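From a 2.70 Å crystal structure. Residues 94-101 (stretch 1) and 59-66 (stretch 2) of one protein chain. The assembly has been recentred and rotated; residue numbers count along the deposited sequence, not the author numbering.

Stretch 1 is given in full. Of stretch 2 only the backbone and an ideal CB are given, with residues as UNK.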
# COMPACT_ATOMS: atom_id res chain seq x y z
N ASN A 94 -0.07 10.31 -7.33
CA ASN A 94 -1.16 11.18 -7.79
C ASN A 94 -2.61 10.72 -7.71
O ASN A 94 -3.49 11.47 -8.08
CB ASN A 94 -0.90 11.54 -9.25
CG ASN A 94 -1.02 10.35 -10.16
OD1 ASN A 94 -0.49 9.25 -9.87
ND2 ASN A 94 -1.72 10.53 -11.28
N MET A 95 -2.88 9.52 -7.22
CA MET A 95 -4.22 8.95 -7.41
C MET A 95 -4.94 8.48 -6.18
O MET A 95 -5.94 7.77 -6.31
CB MET A 95 -4.09 7.77 -8.33
CG MET A 95 -3.55 8.18 -9.68
SD MET A 95 -4.90 8.25 -10.85
CE MET A 95 -5.07 6.47 -10.89
N LEU A 96 -4.47 8.92 -5.01
CA LEU A 96 -4.96 8.40 -3.76
C LEU A 96 -5.20 9.37 -2.57
O LEU A 96 -5.50 8.85 -1.49
CB LEU A 96 -4.00 7.28 -3.31
CG LEU A 96 -3.16 6.41 -4.30
CD1 LEU A 96 -1.99 5.72 -3.59
CD2 LEU A 96 -3.98 5.35 -5.03
N GLY A 97 -5.10 10.72 -2.73
CA GLY A 97 -5.05 11.72 -1.57
C GLY A 97 -4.03 11.56 -0.40
O GLY A 97 -3.81 12.48 0.40
N ALA A 98 -3.53 10.32 -0.25
CA ALA A 98 -2.31 9.85 0.46
C ALA A 98 -1.34 9.47 -0.70
O ALA A 98 -1.79 9.41 -1.83
CB ALA A 98 -2.67 8.57 1.24
N VAL A 99 -0.06 9.16 -0.47
CA VAL A 99 0.85 8.85 -1.59
C VAL A 99 1.89 7.68 -1.37
O VAL A 99 2.32 7.43 -0.24
CB VAL A 99 1.55 10.18 -2.01
CG1 VAL A 99 2.79 9.93 -2.85
CG2 VAL A 99 0.58 11.04 -2.80
N GLN A 100 2.28 6.98 -2.44
CA GLN A 100 3.32 5.92 -2.35
C GLN A 100 4.33 5.95 -3.43
O GLN A 100 3.97 5.81 -4.60
CB GLN A 100 2.73 4.53 -2.35
CG GLN A 100 1.73 4.45 -1.23
CD GLN A 100 0.81 3.32 -1.40
OE1 GLN A 100 -0.38 3.46 -1.21
NE2 GLN A 100 1.35 2.16 -1.76
N ILE A 101 5.59 6.17 -3.03
CA ILE A 101 6.72 6.09 -3.93
C ILE A 101 7.30 4.71 -3.67
O ILE A 101 7.59 4.36 -2.55
CB ILE A 101 7.74 7.27 -3.79
CG1 ILE A 101 8.65 7.34 -5.04
CG2 ILE A 101 8.61 7.18 -2.53
CD1 ILE A 101 9.76 8.39 -4.99
N UNK A 59 -8.06 -1.35 3.83
CA UNK A 59 -7.90 0.08 3.69
C UNK A 59 -7.14 0.40 2.39
O UNK A 59 -7.56 1.27 1.60
CB UNK A 59 -7.17 0.65 4.91
N UNK A 60 -6.02 -0.30 2.17
CA UNK A 60 -5.22 -0.06 0.97
C UNK A 60 -5.95 -0.58 -0.27
O UNK A 60 -5.95 0.05 -1.31
CB UNK A 60 -3.85 -0.72 1.10
N UNK A 61 -6.58 -1.73 -0.20
CA UNK A 61 -7.36 -2.16 -1.36
C UNK A 61 -8.41 -1.10 -1.70
O UNK A 61 -8.77 -0.96 -2.85
CB UNK A 61 -8.03 -3.51 -1.09
N UNK A 62 -8.92 -0.39 -0.70
CA UNK A 62 -9.98 0.63 -0.94
C UNK A 62 -9.49 1.83 -1.78
O UNK A 62 -10.29 2.52 -2.37
CB UNK A 62 -10.51 1.14 0.40
N UNK A 63 -8.19 2.08 -1.81
CA UNK A 63 -7.61 3.23 -2.53
C UNK A 63 -7.54 3.00 -4.02
O UNK A 63 -7.26 3.91 -4.77
CB UNK A 63 -6.21 3.54 -2.00
N UNK A 64 -7.77 1.79 -4.46
CA UNK A 64 -7.73 1.49 -5.88
C UNK A 64 -9.00 2.04 -6.56
O UNK A 64 -10.12 1.74 -6.14
CB UNK A 64 -7.60 -0.02 -6.11
N UNK A 65 -8.84 2.86 -7.61
CA UNK A 65 -10.06 3.44 -8.16
C UNK A 65 -10.97 2.41 -8.82
O UNK A 65 -10.50 1.52 -9.54
CB UNK A 65 -9.70 4.53 -9.18
N UNK A 66 -12.27 2.57 -8.57
CA UNK A 66 -13.33 1.81 -9.23
C UNK A 66 -13.04 1.67 -10.68
O UNK A 66 -12.95 0.58 -11.20
CB UNK A 66 -14.70 2.47 -9.03

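Position 59 has helical backbone angles, and its CA-to-CB bond points sideways, with nothing of stretch 1 near an ideal CB. A small residue would leave stretch 1 untouched, whereas a long or aromatic one could lean closer. The deposited residue is Y59, whose side chain, in the t rotamer, ends nearer to stretch 1, with Y59 OH 5.4 Å from A98 CB, too far for a contact.

Position 60 is also helical, and its CB again points sideways. Stretch 1 offers the amide end of Q100 here, so a side chain long enough to reach across would suit: a polar one might exploit the amide, while a flat or branched apolar one could pack beside it. The residue is F60. From chi1 of -76° (m) the ring swings nearer, and F60 CD1 lies 4.0 Å from Q100 OE1. The oxygen sits at the ring edge, near its plane, where the aromatic hydrogens carry slight positive charge and tolerate a carbonyl well.

Positions 61 and 62 are out of reach, so stretch 1 sets no demand on either. Helical angles at 61 favour a residue such as alanine, and A61 is found. At 62, a short polar side chain could turn back to the helix backbone; S62 does so, its OG donating a hydrogen bond to Y59 O at 2.6 Å.

Position 63 faces stretch 1 at close range. Its CB points toward it, and the ideal CB lies 4.2 Å from L96 CD2. With a methyl group so near and Q100 beyond, a medium-sized apolar residue is the natural guess: leucine, isoleucine or methionine. L63 fills the place, with the largest area covered by stretch 1 of any residue in its stretch. L63 CB packs 4.1 Å from L96 CD2, and L63 CD1 extends to 4.5 Å from Q100 OE1. The same L96 CD2 rests 3.6 Å from L63 O, so the leucine of stretch 1 touches backbone as well as side chain.

At 64 the backbone has left helical angles (-75/126) and CB points away. A beta-branched residue suits such angles, and V64 is deposited, making no contact with stretch 1.

Position 65 points toward stretch 1 again, its ideal CB 5.3 Å from M95 CE. Phi of -67° and psi of 138° admit proline, while serine or aspartate would suit the N-cap site. P65 offers a compact apolar surface instead: P65 CG meets M95 CE at 4.1 Å.

Position 66 is out of reach and helical, open to many residues; E66 is there.

Stretch 2, residues 59-66: YFASLVPE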
# COMPACT_ATOMS: atom_id res chain seq x y z
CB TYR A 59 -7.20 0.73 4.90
CG TYR A 59 -7.06 2.19 4.68
CD1 TYR A 59 -8.17 3.03 4.76
CD2 TYR A 59 -5.84 2.74 4.24
CE1 TYR A 59 -8.07 4.39 4.49
CE2 TYR A 59 -5.73 4.11 3.96
CZ TYR A 59 -6.86 4.92 4.09
OH TYR A 59 -6.80 6.26 3.83
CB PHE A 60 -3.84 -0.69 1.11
CG PHE A 60 -2.91 0.07 2.01
CD1 PHE A 60 -2.21 1.18 1.54
CD2 PHE A 60 -2.69 -0.34 3.31
CE1 PHE A 60 -1.33 1.88 2.38
CE2 PHE A 60 -1.79 0.36 4.16
CZ PHE A 60 -1.12 1.47 3.70
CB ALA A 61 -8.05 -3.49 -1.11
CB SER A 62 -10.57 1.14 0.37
OG SER A 62 -9.79 2.25 0.84
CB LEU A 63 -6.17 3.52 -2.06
CG LEU A 63 -6.00 3.83 -0.56
CD1 LEU A 63 -4.65 4.38 -0.16
CD2 LEU A 63 -7.07 4.80 -0.12
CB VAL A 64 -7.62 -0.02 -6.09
CG1 VAL A 64 -7.66 -0.35 -7.57
CG2 VAL A 64 -6.34 -0.53 -5.45
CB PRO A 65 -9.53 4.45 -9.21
CG PRO A 65 -8.13 4.73 -8.79
CD PRO A 65 -7.64 3.41 -8.26
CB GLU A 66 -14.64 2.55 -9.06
CG GLU A 66 -15.29 2.25 -7.73
CD GLU A 66 -16.45 3.16 -7.42
OE1 GLU A 66 -16.94 3.84 -8.36
OE2 GLU A 66 -16.86 3.19 -6.23
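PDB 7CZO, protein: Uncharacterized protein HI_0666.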